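Local coordinates for protein alpha-fucosidase (Bifidobacterium bifidum, PDB 2EAB) that probably releases alpha-1,2-linked L-fucose from glycans by hydrolysis, this chain being the catalytic part of a longer protein that is predicted to span the membrane, at residues A103-L108 / V461-E466; T373-Y378 / N751-N756; K793-Y798 / L881-T886. One frame throughout, in Å; residues are numbered along the deposited sequence.

Interaction 1: residues A103-L108 / V461-E466; sequences ATLRAL and VYAGAE
The guanidinium of Arg-106 and the backbone carbonyl of Ala-463 meet through a water that lies in plane at the guanidinium edge; it accepts from Arg-106 NH2 at 2.8 Å and donates to Ala-463 O at 2.9 Å. The other flat group, the ring of Tyr-462, carries the CG1 methyl of its neighbour Val-461 over one face, shifted toward the rim and 3.6 Å above the plane. The Tyr-462 hydroxyl points into the loops nearby, where it bonds to Thr-125 O and Asn-95 N, so what Tyr-462 offers to segment 103-108 is chiefly its carbonyl. A second water joins that Tyr-462 O, 2.8 Å away, to Leu-105 N. The bridge is one between helix ends: Leu-105 lies in the first turn of helix 103-113, where the backbone N-H groups have no carbonyl of a preceding turn to bond to, and the water accepts from this one; Tyr-462 lies in the last turn of helix 452-463. Their sequence ranges belong to the N-terminal family-65-like region and to the family 95 catalytic region, whose fold in this clan is an alpha/alpha barrel. Leu-105 turns CG anti to its own N (chi1 178°), which brings CD2 within 3.6 Å of Tyr-462 O and 4.3 Å of Ala-463 CB. Leucine gives this buried spot an apolar cover, and alanine's single methyl leaves room for Phe-541 and Met-546 of helix 525-546. Just past the helix, Gly-464 leaves the helical conformation with positive phi (73°), and any side chain there would start only about 3.3 Å from Arg-106 NH2.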
ATOM      1  N   ALA A 103      28.231 -17.762   5.024  1.00  8.43           N
ATOM      2  CA  ALA A 103      28.624 -19.175   5.004  1.00  8.70           C
ATOM      3  C   ALA A 103      27.452 -20.130   5.229  1.00  8.49           C
ATOM      4  O   ALA A 103      27.419 -21.221   4.660  1.00  8.80           O
ATOM      5  CB  ALA A 103      29.739 -19.447   6.004  1.00  9.28           C
ATOM      6  N   THR A 104      26.494 -19.723   6.055  1.00  8.03           N
ATOM      7  CA  THR A 104      25.331 -20.560   6.346  1.00  8.11           C
ATOM      8  C   THR A 104      24.501 -20.772   5.086  1.00  7.72           C
ATOM      9  O   THR A 104      24.191 -21.910   4.717  1.00  7.78           O
ATOM     10  CB  THR A 104      24.493 -19.953   7.485  1.00  8.11           C
ATOM     11  OG1 THR A 104      25.338 -19.791   8.628  1.00  8.66           O
ATOM     12  CG2 THR A 104      23.313 -20.853   7.846  1.00  8.54           C
ATOM     13  N   LEU A 105      24.174 -19.666   4.423  1.00  7.81           N
ATOM     14  CA  LEU A 105      23.445 -19.687   3.167  1.00  8.15           C
ATOM     15  C   LEU A 105      24.205 -20.467   2.090  1.00  8.24           C
ATOM     16  O   LEU A 105      23.624 -21.291   1.385  1.00  8.04           O
ATOM     17  CB  LEU A 105      23.179 -18.248   2.710  1.00  8.10           C
ATOM     18  CG  LEU A 105      22.454 -18.039   1.381  1.00  8.59           C
ATOM     19  CD1 LEU A 105      21.098 -18.729   1.371  1.00  9.93           C
ATOM     20  CD2 LEU A 105      22.297 -16.551   1.115  1.00  9.17           C
ATOM     21  N   ARG A 106      25.502 -20.197   1.969  1.00  8.22           N
ATOM     22  CA  ARG A 106      26.352 -20.856   0.976  1.00  9.33           C
ATOM     23  C   ARG A 106      26.315 -22.378   1.116  1.00  8.83           C
ATOM     24  O   ARG A 106      26.175 -23.094   0.121  1.00  9.01           O
ATOM     25  CB  ARG A 106      27.784 -20.325   1.100  1.00  9.58           C
ATOM     26  CG  ARG A 106      28.793 -20.883   0.106  1.00 11.31           C
ATOM     27  CD  ARG A 106      30.160 -20.214   0.274  1.00 11.73           C
ATOM     28  NE  ARG A 106      30.044 -18.755   0.260  1.00 14.84           N
ATOM     29  CZ  ARG A 106      30.483 -17.942   1.218  1.00 15.96           C
ATOM     30  NH1 ARG A 106      31.110 -18.419   2.287  1.00 16.54           N
ATOM     31  NH2 ARG A 106      30.304 -16.635   1.095  1.00 17.44           N
ATOM     32  N   ALA A 107      26.429 -22.859   2.351  1.00  8.67           N
ATOM     33  CA  ALA A 107      26.445 -24.297   2.605  1.00  8.80           C
ATOM     34  C   ALA A 107      25.096 -24.962   2.314  1.00  8.82           C
ATOM     35  O   ALA A 107      25.056 -26.092   1.818  1.00  8.68           O
ATOM     36  CB  ALA A 107      26.910 -24.590   4.022  1.00  9.08           C
ATOM     37  N   LEU A 108      23.996 -24.267   2.608  1.00  8.56           N
ATOM     38  CA  LEU A 108      22.666 -24.786   2.299  1.00  8.73           C
ATOM     39  C   LEU A 108      22.484 -24.899   0.794  1.00  8.64           C
ATOM     40  O   LEU A 108      21.979 -25.906   0.293  1.00  8.59           O
ATOM     41  CB  LEU A 108      21.582 -23.890   2.898  1.00  8.64           C
ATOM     42  CG  LEU A 108      21.438 -23.999   4.415  1.00  8.65           C
ATOM     43  CD1 LEU A 108      20.712 -22.794   4.974  1.00  9.06           C
ATOM     44  CD2 LEU A 108      20.734 -25.292   4.824  1.00  9.44           C
ATOM     45  N   VAL A 461      26.180  -9.886   6.487  1.00  6.62           N
ATOM     46  CA  VAL A 461      26.032 -10.936   7.494  1.00  7.00           C
ATOM     47  C   VAL A 461      25.472 -12.233   6.922  1.00  6.75           C
ATOM     48  O   VAL A 461      25.999 -13.315   7.202  1.00  6.88           O
ATOM     49  CB  VAL A 461      25.169 -10.446   8.680  1.00  7.25           C
ATOM     50  CG1 VAL A 461      24.807 -11.598   9.621  1.00  7.43           C
ATOM     51  CG2 VAL A 461      25.897  -9.339   9.428  1.00  7.80           C
ATOM     52  N   TYR A 462      24.433 -12.123   6.099  1.00  6.38           N
ATOM     53  CA  TYR A 462      23.721 -13.312   5.643  1.00  6.46           C
ATOM     54  C   TYR A 462      24.123 -13.801   4.261  1.00  6.52           C
ATOM     55  O   TYR A 462      23.899 -14.966   3.942  1.00  6.82           O
ATOM     56  CB  TYR A 462      22.207 -13.104   5.729  1.00  6.34           C
ATOM     57  CG  TYR A 462      21.725 -12.963   7.156  1.00  6.03           C
ATOM     58  CD1 TYR A 462      21.428 -14.090   7.933  1.00  6.01           C
ATOM     59  CD2 TYR A 462      21.595 -11.704   7.740  1.00  6.78           C
ATOM     60  CE1 TYR A 462      20.996 -13.957   9.254  1.00  6.26           C
ATOM     61  CE2 TYR A 462      21.167 -11.562   9.053  1.00  6.15           C
ATOM     62  CZ  TYR A 462      20.870 -12.692   9.800  1.00  5.90           C
ATOM     63  OH  TYR A 462      20.443 -12.526  11.097  1.00  6.19           O
ATOM     64  N   ALA A 463      24.706 -12.928   3.440  1.00  6.86           N
ATOM     65  CA  ALA A 463      25.078 -13.310   2.076  1.00  7.34           C
ATOM     66  C   ALA A 463      26.544 -13.061   1.719  1.00  7.78           C
ATOM     67  O   ALA A 463      26.970 -13.382   0.609  1.00  8.42           O
ATOM     68  CB  ALA A 463      24.149 -12.640   1.058  1.00  7.75           C
ATOM     69  N   GLY A 464      27.312 -12.494   2.641  1.00  7.75           N
ATOM     70  CA  GLY A 464      28.733 -12.255   2.404  1.00  8.05           C
ATOM     71  C   GLY A 464      29.014 -11.129   1.428  1.00  7.85           C
ATOM     72  O   GLY A 464      30.099 -11.071   0.842  1.00  8.61           O
ATOM     73  N   ALA A 465      28.041 -10.237   1.258  1.00  7.79           N
ATOM     74  CA  ALA A 465      28.177  -9.106   0.347  1.00  7.75           C
ATOM     75  C   ALA A 465      28.545  -7.867   1.153  1.00  7.69           C
ATOM     76  O   ALA A 465      27.669  -7.203   1.717  1.00  7.43           O
ATOM     77  CB  ALA A 465      26.886  -8.887  -0.432  1.00  7.96           C
ATOM     78  N   GLU A 466      29.845  -7.578   1.228  1.00  8.37           N
ATOM     79  CA  GLU A 466      30.328  -6.442   2.006  1.00  9.70           C
ATOM     80  C   GLU A 466      30.625  -5.244   1.120  1.00  8.85           C
ATOM     81  O   GLU A 466      31.457  -5.322   0.215  1.00  8.81           O
ATOM     82  CB  GLU A 466      31.574  -6.792   2.839  1.00 10.15           C
ATOM     83  CG  GLU A 466      32.160  -5.549   3.537  1.00 12.27           C
ATOM     84  CD  GLU A 466      33.136  -5.848   4.658  1.00 13.11           C
ATOM     85  OE1 GLU A 466      33.705  -6.958   4.694  1.00 16.99           O
ATOM     86  OE2 GLU A 466      33.341  -4.949   5.504  1.00 17.03           O
TER
HETATM   87  O   HOH W   1      24.395 -17.079   5.662  1.00  8.30           O
HETATM   88  O   HOH W   2      29.269 -14.725  -0.660  1.00 42.56           O

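Interaction 2: residues T373-Y378 / N751-N756; sequences TLVYKY and NAMYAN
Met-753 pushes its terminal methyl tip to tip against the isopropyl head of Val-375, in the buried interior of the catalytic region. The methionine gets there by bending twice, at chi2 (-75°) and again at chi3 (-88°), which folds the thioether so that CE leads. As modelled, CE lies 3.8 Å from Val-375 CB; its separations from the two valine methyls are shorter still, and the exact position of CE should be treated as doubtful. The choice of residues remains intelligible: a beta-branched valine presents a blunt, rigid head from the helix, while an unbranched methionine can adapt its shape to meet it from a loop.

One turn further along, Tyr-378 swings its ring away from its own backbone N (chi1 -155°) and extends toward the main chain of Asn-756. Its OH comes to 2.9 Å from Asn-756 O, and the ring carbon CE2 to 3.2 Å from the same oxygen. A phenylalanine here would probably leave Asn-756 O beside ring carbons alone, without the polar hydroxyl near it. The Asn-756 amide itself looks elsewhere: ND2 bonds to Thr-51 O and Gln-48 O, while OD1 accepts from Phe-758 N in an Asx turn, so both ends of the amide are held, at the loop that Tyr-378 meets.

The contact thus joins helix 365-386, whose final residue Ser-386 is a calcium ligand, to the loop between helices 738-751 and 767-780. Helix 767-780 adjoins both sides, with Asn-769 touching Tyr-378 and Met-753 and Asn-772 touching Val-375, while helix 42-50 lies against Tyr-754 and strand 335-337 against Tyr-376 and Lys-377.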
ATOM      1  N   THR A 373     -18.506   1.693  -5.568  1.00  8.14           N
ATOM      2  CA  THR A 373     -17.764   2.908  -5.904  1.00  8.53           C
ATOM      3  C   THR A 373     -17.255   3.656  -4.672  1.00  8.45           C
ATOM      4  O   THR A 373     -16.195   4.276  -4.726  1.00  8.35           O
ATOM      5  CB  THR A 373     -18.546   3.857  -6.844  1.00  8.47           C
ATOM      6  OG1 THR A 373     -19.783   4.248  -6.233  1.00  8.64           O
ATOM      7  CG2 THR A 373     -18.816   3.195  -8.190  1.00  9.21           C
ATOM      8  N   LEU A 374     -17.986   3.590  -3.561  1.00  8.52           N
ATOM      9  CA  LEU A 374     -17.498   4.193  -2.323  1.00  8.75           C
ATOM     10  C   LEU A 374     -16.235   3.512  -1.821  1.00  8.22           C
ATOM     11  O   LEU A 374     -15.279   4.190  -1.452  1.00  8.06           O
ATOM     12  CB  LEU A 374     -18.561   4.175  -1.226  1.00  9.66           C
ATOM     13  CG  LEU A 374     -19.641   5.257  -1.233  1.00 11.83           C
ATOM     14  CD1 LEU A 374     -20.627   5.005  -0.097  1.00 13.45           C
ATOM     15  CD2 LEU A 374     -19.051   6.665  -1.138  1.00 14.19           C
ATOM     16  N   VAL A 375     -16.236   2.184  -1.805  1.00  7.71           N
ATOM     17  CA  VAL A 375     -15.045   1.442  -1.380  1.00  7.70           C
ATOM     18  C   VAL A 375     -13.867   1.758  -2.311  1.00  7.44           C
ATOM     19  O   VAL A 375     -12.750   1.997  -1.846  1.00  7.46           O
ATOM     20  CB  VAL A 375     -15.312  -0.075  -1.279  1.00  7.83           C
ATOM     21  CG1 VAL A 375     -14.014  -0.842  -1.021  1.00  8.38           C
ATOM     22  CG2 VAL A 375     -16.333  -0.351  -0.174  1.00  8.63           C
ATOM     23  N   TYR A 376     -14.129   1.788  -3.619  1.00  7.17           N
ATOM     24  CA  TYR A 376     -13.116   2.173  -4.595  1.00  7.12           C
ATOM     25  C   TYR A 376     -12.504   3.536  -4.255  1.00  7.23           C
ATOM     26  O   TYR A 376     -11.279   3.693  -4.172  1.00  7.25           O
ATOM     27  CB  TYR A 376     -13.705   2.204  -6.018  1.00  7.39           C
ATOM     28  CG  TYR A 376     -12.721   2.800  -6.993  1.00  7.29           C
ATOM     29  CD1 TYR A 376     -11.684   2.029  -7.509  1.00  6.83           C
ATOM     30  CD2 TYR A 376     -12.775   4.150  -7.336  1.00  8.46           C
ATOM     31  CE1 TYR A 376     -10.752   2.577  -8.376  1.00  7.81           C
ATOM     32  CE2 TYR A 376     -11.839   4.710  -8.194  1.00  8.51           C
ATOM     33  CZ  TYR A 376     -10.829   3.921  -8.705  1.00  7.50           C
ATOM     34  OH  TYR A 376      -9.907   4.483  -9.547  1.00  8.48           O
ATOM     35  N   LYS A 377     -13.378   4.523  -4.069  1.00  7.19           N
ATOM     36  CA  LYS A 377     -12.965   5.897  -3.820  1.00  7.44           C
ATOM     37  C   LYS A 377     -12.231   6.030  -2.489  1.00  7.31           C
ATOM     38  O   LYS A 377     -11.322   6.847  -2.352  1.00  7.37           O
ATOM     39  CB  LYS A 377     -14.182   6.816  -3.836  1.00  7.85           C
ATOM     40  CG  LYS A 377     -14.757   7.026  -5.224  1.00  8.26           C
ATOM     41  CD  LYS A 377     -16.136   7.652  -5.160  1.00  9.32           C
ATOM     42  CE  LYS A 377     -16.628   7.971  -6.556  1.00 10.13           C
ATOM     43  NZ  LYS A 377     -17.952   8.647  -6.542  1.00 11.31           N
ATOM     44  N   TYR A 378     -12.638   5.218  -1.516  1.00  7.46           N
ATOM     45  CA  TYR A 378     -12.036   5.233  -0.182  1.00  7.35           C
ATOM     46  C   TYR A 378     -10.563   4.855  -0.237  1.00  7.31           C
ATOM     47  O   TYR A 378      -9.762   5.406   0.513  1.00  6.98           O
ATOM     48  CB  TYR A 378     -12.769   4.255   0.726  1.00  7.63           C
ATOM     49  CG  TYR A 378     -12.719   4.495   2.228  1.00  7.71           C
ATOM     50  CD1 TYR A 378     -12.712   5.781   2.782  1.00  8.55           C
ATOM     51  CD2 TYR A 378     -12.765   3.410   3.091  1.00  7.85           C
ATOM     52  CE1 TYR A 378     -12.721   5.958   4.178  1.00  8.49           C
ATOM     53  CE2 TYR A 378     -12.781   3.574   4.466  1.00  8.35           C
ATOM     54  CZ  TYR A 378     -12.766   4.843   5.002  1.00  7.93           C
ATOM     55  OH  TYR A 378     -12.810   4.990   6.369  1.00  9.09           O
ATOM     56  N   ASN A 751     -17.689  -9.682   3.212  1.00  9.16           N
ATOM     57  CA  ASN A 751     -16.975 -10.476   4.213  1.00  9.42           C
ATOM     58  C   ASN A 751     -15.679  -9.875   4.754  1.00  8.96           C
ATOM     59  O   ASN A 751     -15.024 -10.496   5.589  1.00  9.26           O
ATOM     60  CB  ASN A 751     -16.680 -11.870   3.652  1.00  9.90           C
ATOM     61  CG  ASN A 751     -17.938 -12.628   3.289  1.00 11.51           C
ATOM     62  OD1 ASN A 751     -18.748 -12.961   4.152  1.00 14.84           O
ATOM     63  ND2 ASN A 751     -18.109 -12.906   2.003  1.00 12.41           N
ATOM     64  N   ALA A 752     -15.307  -8.686   4.292  1.00  8.40           N
ATOM     65  CA  ALA A 752     -14.015  -8.110   4.678  1.00  7.77           C
ATOM     66  C   ALA A 752     -14.033  -6.587   4.818  1.00  7.65           C
ATOM     67  O   ALA A 752     -12.983  -5.937   4.763  1.00  7.40           O
ATOM     68  CB  ALA A 752     -12.908  -8.565   3.717  1.00  8.06           C
ATOM     69  N   MET A 753     -15.221  -6.022   5.029  1.00  7.67           N
ATOM     70  CA  MET A 753     -15.357  -4.590   5.259  1.00  7.90           C
ATOM     71  C   MET A 753     -16.130  -4.312   6.538  1.00  8.02           C
ATOM     72  O   MET A 753     -17.224  -4.849   6.738  1.00  8.54           O
ATOM     73  CB  MET A 753     -16.071  -3.926   4.081  1.00  7.97           C
ATOM     74  CG  MET A 753     -15.252  -3.895   2.808  1.00  8.49           C
ATOM     75  SD  MET A 753     -13.958  -2.652   2.911  1.00  9.40           S
ATOM     76  CE  MET A 753     -14.866  -1.254   2.302  1.00 15.86           C
ATOM     77  N   TYR A 754     -15.563  -3.477   7.402  1.00  7.84           N
ATOM     78  CA  TYR A 754     -16.268  -3.011   8.587  1.00  8.00           C
ATOM     79  C   TYR A 754     -17.254  -1.893   8.217  1.00  7.99           C
ATOM     80  O   TYR A 754     -17.279  -1.428   7.069  1.00  7.80           O
ATOM     81  CB  TYR A 754     -15.278  -2.529   9.652  1.00  7.80           C
ATOM     82  CG  TYR A 754     -14.426  -3.600  10.316  1.00  7.31           C
ATOM     83  CD1 TYR A 754     -14.949  -4.857  10.636  1.00  7.90           C
ATOM     84  CD2 TYR A 754     -13.100  -3.329  10.671  1.00  7.26           C
ATOM     85  CE1 TYR A 754     -14.162  -5.824  11.268  1.00  7.80           C
ATOM     86  CE2 TYR A 754     -12.308  -4.285  11.307  1.00  7.74           C
ATOM     87  CZ  TYR A 754     -12.840  -5.527  11.597  1.00  7.52           C
ATOM     88  OH  TYR A 754     -12.044  -6.469  12.218  1.00  7.81           O
ATOM     89  N   ALA A 755     -18.049  -1.454   9.192  1.00  8.31           N
ATOM     90  CA  ALA A 755     -19.070  -0.423   8.972  1.00  8.60           C
ATOM     91  C   ALA A 755     -18.503   0.913   8.495  1.00  8.50           C
ATOM     92  O   ALA A 755     -19.193   1.665   7.804  1.00  8.77           O
ATOM     93  CB  ALA A 755     -19.915  -0.223  10.228  1.00  9.09           C
ATOM     94  N   ASN A 756     -17.254   1.197   8.868  1.00  7.91           N
ATOM     95  CA  ASN A 756     -16.539   2.393   8.421  1.00  7.75           C
ATOM     96  C   ASN A 756     -15.751   2.165   7.126  1.00  7.71           C
ATOM     97  O   ASN A 756     -14.911   2.987   6.753  1.00  7.95           O
ATOM     98  CB  ASN A 756     -15.590   2.876   9.523  1.00  7.66           C
ATOM     99  CG  ASN A 756     -14.525   1.839   9.879  1.00  7.79           C
ATOM    100  OD1 ASN A 756     -14.494   0.742   9.323  1.00  7.17           O
ATOM    101  ND2 ASN A 756     -13.654   2.186  10.820  1.00  7.88           N
TER

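Interaction 3: residues K793-Y798 / L881-T886; sequences KKYVNY and LLVFDT
Leu-881 is the bump of this contact, and Tyr-795 and Tyr-798 form the hollow that takes it. One prong of its fork, CD1, rests at the root of the Tyr-795 ring, 3.9 Å from both CB and CG, and also lies 4.1 Å from Tyr-798 CB. The other prong, CD2, meets Tyr-798 CD1 at 3.9 Å. A forked leucine suits the place because its two methyls spread over both tyrosines, CD1 mainly against Tyr-795 and CD2 against Tyr-798; it slides past Tyr-795 in the opposite direction but crosses Tyr-798 at about a right angle.

The Tyr-795 ring in turn lies against the surface made by Leu-881 and Val-883, two residues apart on one strand and so directed to the same side. While its CD2 side lies by the leucine, CE1 reaches Val-883 CG2, 3.7 Å away, the two side chains crossing nearly perpendicularly. Valine's short branches leave room for the wide ring. Over one face of that ring stands Lys-793 NZ, 4.1 Å above the plane and toward the rim, held there by a hydrogen bond to Lys-794 O of 2.8 Å that comes in tilted 29° from the carbonyl plane.

Tyr-798 places its ring between its own backbone N and carbonyl carbon (chi1 66°), which sets CD1 against Leu-881 CD2 and Tyr-795 O in plane at the ring edge. Tyrosine serves at both positions because the ring packs while the hydroxyl finds an acid: Asp-789 OD2 for Tyr-795, Asp-695 OD2 for Tyr-798.

In the C-terminal beta domain, the hairpin of strands 786-788 and 794-796 is thereby laid over strand 880-884, which pairs with 847-851 and 871-874. Val-873 of strand 871-874 touches Tyr-795, Leu-881 and Val-883, and Phe-787 of the hairpin touches Tyr-795 and Leu-881.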
ATOM      1  N   LYS A 793       6.303  -7.653 -34.652  1.00  8.92           N
ATOM      2  CA  LYS A 793       6.516  -6.362 -34.005  1.00  9.22           C
ATOM      3  C   LYS A 793       5.915  -6.354 -32.604  1.00  8.46           C
ATOM      4  O   LYS A 793       4.790  -6.811 -32.396  1.00  8.29           O
ATOM      5  CB  LYS A 793       5.934  -5.233 -34.854  1.00  9.79           C
ATOM      6  CG  LYS A 793       6.113  -3.831 -34.286  1.00 12.93           C
ATOM      7  CD  LYS A 793       7.562  -3.365 -34.275  1.00 17.02           C
ATOM      8  CE  LYS A 793       7.676  -1.928 -33.783  1.00 18.66           C
ATOM      9  NZ  LYS A 793       7.182  -1.753 -32.383  1.00 20.23           N
ATOM     10  N   LYS A 794       6.684  -5.833 -31.649  1.00  8.55           N
ATOM     11  CA  LYS A 794       6.263  -5.797 -30.254  1.00  9.00           C
ATOM     12  C   LYS A 794       5.837  -4.403 -29.808  1.00  8.76           C
ATOM     13  O   LYS A 794       6.439  -3.395 -30.199  1.00  9.60           O
ATOM     14  CB  LYS A 794       7.349  -6.378 -29.345  1.00  9.90           C
ATOM     15  CG  LYS A 794       7.519  -7.882 -29.567  1.00 12.09           C
ATOM     16  CD  LYS A 794       8.516  -8.531 -28.635  1.00 14.81           C
ATOM     17  CE  LYS A 794       8.665 -10.014 -28.953  1.00 15.76           C
ATOM     18  NZ  LYS A 794       7.473 -10.826 -28.563  1.00 16.56           N
ATOM     19  N   TYR A 795       4.781  -4.361 -29.001  1.00  7.75           N
ATOM     20  CA  TYR A 795       4.280  -3.118 -28.425  1.00  7.79           C
ATOM     21  C   TYR A 795       4.230  -3.328 -26.923  1.00  7.19           C
ATOM     22  O   TYR A 795       3.391  -4.070 -26.409  1.00  7.26           O
ATOM     23  CB  TYR A 795       2.913  -2.743 -29.010  1.00  8.41           C
ATOM     24  CG  TYR A 795       2.903  -2.788 -30.523  1.00 10.38           C
ATOM     25  CD1 TYR A 795       3.070  -1.635 -31.288  1.00 12.64           C
ATOM     26  CD2 TYR A 795       2.760  -4.007 -31.192  1.00 11.46           C
ATOM     27  CE1 TYR A 795       3.085  -1.706 -32.689  1.00 12.41           C
ATOM     28  CE2 TYR A 795       2.774  -4.085 -32.573  1.00 12.43           C
ATOM     29  CZ  TYR A 795       2.931  -2.934 -33.309  1.00 11.95           C
ATOM     30  OH  TYR A 795       2.939  -3.025 -34.679  1.00 13.14           O
ATOM     31  N   VAL A 796       5.173  -2.692 -26.239  1.00  6.85           N
ATOM     32  CA  VAL A 796       5.392  -2.903 -24.817  1.00  6.88           C
ATOM     33  C   VAL A 796       4.530  -1.939 -24.016  1.00  6.64           C
ATOM     34  O   VAL A 796       4.470  -0.742 -24.324  1.00  7.02           O
ATOM     35  CB  VAL A 796       6.886  -2.715 -24.471  1.00  7.06           C
ATOM     36  CG1 VAL A 796       7.128  -2.859 -22.978  1.00  7.71           C
ATOM     37  CG2 VAL A 796       7.749  -3.709 -25.245  1.00  8.12           C
ATOM     38  N   ASN A 797       3.885  -2.459 -22.971  1.00  6.65           N
ATOM     39  CA  ASN A 797       3.030  -1.658 -22.100  1.00  6.95           C
ATOM     40  C   ASN A 797       1.908  -0.973 -22.871  1.00  6.63           C
ATOM     41  O   ASN A 797       1.613   0.200 -22.656  1.00  6.85           O
ATOM     42  CB  ASN A 797       3.864  -0.661 -21.280  1.00  7.26           C
ATOM     43  CG  ASN A 797       4.777  -1.356 -20.290  1.00  7.39           C
ATOM     44  OD1 ASN A 797       4.656  -2.558 -20.074  1.00  8.57           O
ATOM     45  ND2 ASN A 797       5.690  -0.605 -19.687  1.00  8.20           N
ATOM     46  N   TYR A 798       1.274  -1.719 -23.771  1.00  6.39           N
ATOM     47  CA  TYR A 798       0.163  -1.171 -24.535  1.00  6.29           C
ATOM     48  C   TYR A 798      -1.012  -0.872 -23.606  1.00  6.55           C
ATOM     49  O   TYR A 798      -1.199  -1.536 -22.571  1.00  6.57           O
ATOM     50  CB  TYR A 798      -0.244  -2.105 -25.687  1.00  6.69           C
ATOM     51  CG  TYR A 798      -0.832  -3.437 -25.264  1.00  6.59           C
ATOM     52  CD1 TYR A 798      -2.200  -3.571 -25.031  1.00  6.87           C
ATOM     53  CD2 TYR A 798      -0.031  -4.564 -25.126  1.00  7.21           C
ATOM     54  CE1 TYR A 798      -2.756  -4.789 -24.649  1.00  7.33           C
ATOM     55  CE2 TYR A 798      -0.577  -5.792 -24.745  1.00  7.42           C
ATOM     56  CZ  TYR A 798      -1.938  -5.889 -24.503  1.00  7.03           C
ATOM     57  OH  TYR A 798      -2.510  -7.083 -24.123  1.00  7.48           O
ATOM     58  N   LEU A 881      -4.557  -3.828 -32.100  1.00  8.88           N
ATOM     59  CA  LEU A 881      -4.263  -2.527 -31.507  1.00  8.66           C
ATOM     60  C   LEU A 881      -4.386  -1.427 -32.547  1.00  8.64           C
ATOM     61  O   LEU A 881      -4.118  -1.643 -33.737  1.00  8.73           O
ATOM     62  CB  LEU A 881      -2.838  -2.471 -30.952  1.00  8.96           C
ATOM     63  CG  LEU A 881      -2.285  -3.558 -30.041  1.00  8.99           C
ATOM     64  CD1 LEU A 881      -0.876  -3.171 -29.646  1.00 10.04           C
ATOM     65  CD2 LEU A 881      -3.137  -3.750 -28.805  1.00  9.51           C
ATOM     66  N   LEU A 882      -4.782  -0.248 -32.080  1.00  8.14           N
ATOM     67  CA  LEU A 882      -4.609   0.996 -32.819  1.00  8.84           C
ATOM     68  C   LEU A 882      -3.286   1.609 -32.396  1.00  8.64           C
ATOM     69  O   LEU A 882      -3.043   1.806 -31.201  1.00  8.60           O
ATOM     70  CB  LEU A 882      -5.740   1.965 -32.495  1.00  9.02           C
ATOM     71  CG  LEU A 882      -7.097   1.651 -33.120  1.00 10.34           C
ATOM     72  CD1 LEU A 882      -8.212   2.334 -32.347  1.00 11.77           C
ATOM     73  CD2 LEU A 882      -7.125   2.067 -34.590  1.00 11.93           C
ATOM     74  N   VAL A 883      -2.430   1.899 -33.368  1.00  8.63           N
ATOM     75  CA  VAL A 883      -1.102   2.431 -33.099  1.00  9.00           C
ATOM     76  C   VAL A 883      -0.962   3.793 -33.759  1.00  9.11           C
ATOM     77  O   VAL A 883      -1.157   3.924 -34.972  1.00  9.42           O
ATOM     78  CB  VAL A 883       0.007   1.475 -33.611  1.00  9.15           C
ATOM     79  CG1 VAL A 883       1.393   2.054 -33.347  1.00  9.90           C
ATOM     80  CG2 VAL A 883      -0.126   0.102 -32.959  1.00  9.98           C
ATOM     81  N   PHE A 884      -0.618   4.804 -32.970  1.00  8.88           N
ATOM     82  CA  PHE A 884      -0.499   6.162 -33.488  1.00  8.92           C
ATOM     83  C   PHE A 884       0.491   7.000 -32.706  1.00  8.82           C
ATOM     84  O   PHE A 884       0.731   6.755 -31.520  1.00  8.71           O
ATOM     85  CB  PHE A 884      -1.870   6.858 -33.590  1.00  8.93           C
ATOM     86  CG  PHE A 884      -2.680   6.857 -32.311  1.00  9.00           C
ATOM     87  CD1 PHE A 884      -2.731   7.994 -31.506  1.00  8.76           C
ATOM     88  CD2 PHE A 884      -3.426   5.741 -31.936  1.00  8.77           C
ATOM     89  CE1 PHE A 884      -3.502   8.009 -30.337  1.00  9.51           C
ATOM     90  CE2 PHE A 884      -4.188   5.746 -30.768  1.00  9.63           C
ATOM     91  CZ  PHE A 884      -4.231   6.881 -29.972  1.00  9.35           C
ATOM     92  N   ASP A 885       1.087   7.971 -33.388  1.00  8.55           N
ATOM     93  CA  ASP A 885       1.936   8.959 -32.742  1.00  8.53           C
ATOM     94  C   ASP A 885       1.102   9.851 -31.849  1.00  8.49           C
ATOM     95  O   ASP A 885      -0.064  10.106 -32.128  1.00  8.53           O
ATOM     96  CB  ASP A 885       2.628   9.842 -33.783  1.00  8.69           C
ATOM     97  CG  ASP A 885       3.628   9.083 -34.634  1.00  9.42           C
ATOM     98  OD1 ASP A 885       4.096   8.000 -34.226  1.00 11.08           O
ATOM     99  OD2 ASP A 885       3.950   9.587 -35.729  1.00 10.86           O
ATOM    100  N   THR A 886       1.714  10.334 -30.774  1.00  8.50           N
ATOM    101  CA  THR A 886       1.074  11.344 -29.947  1.00  8.48           C
ATOM    102  C   THR A 886       2.027  12.490 -29.651  1.00  8.84           C
ATOM    103  O   THR A 886       3.241  12.390 -29.859  1.00  9.15           O
ATOM    104  CB  THR A 886       0.561  10.787 -28.594  1.00  8.49           C
ATOM    105  OG1 THR A 886       1.667  10.542 -27.721  1.00  7.92           O
ATOM    106  CG2 THR A 886      -0.273   9.526 -28.768  1.00  8.39           C
TER

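From the N terminus, the chain first passes 103-108, then 373-378, before 461-466 closes interaction 1 over a loop of 352 residues. Interaction 2 is still open at that point and closes only at 751-756, so the two cross. Interaction 1 links the N-terminal region to the catalytic one, whereas interaction 2 lies wholly within the catalytic region, on the other side of the chain's centre. Interaction 3 follows in series, closing an 82-residue loop of strands and turns in the C-terminal domain. None of the three touches another: interactions 2 and 3, whose nearest atoms are about 17 Å apart, come closest.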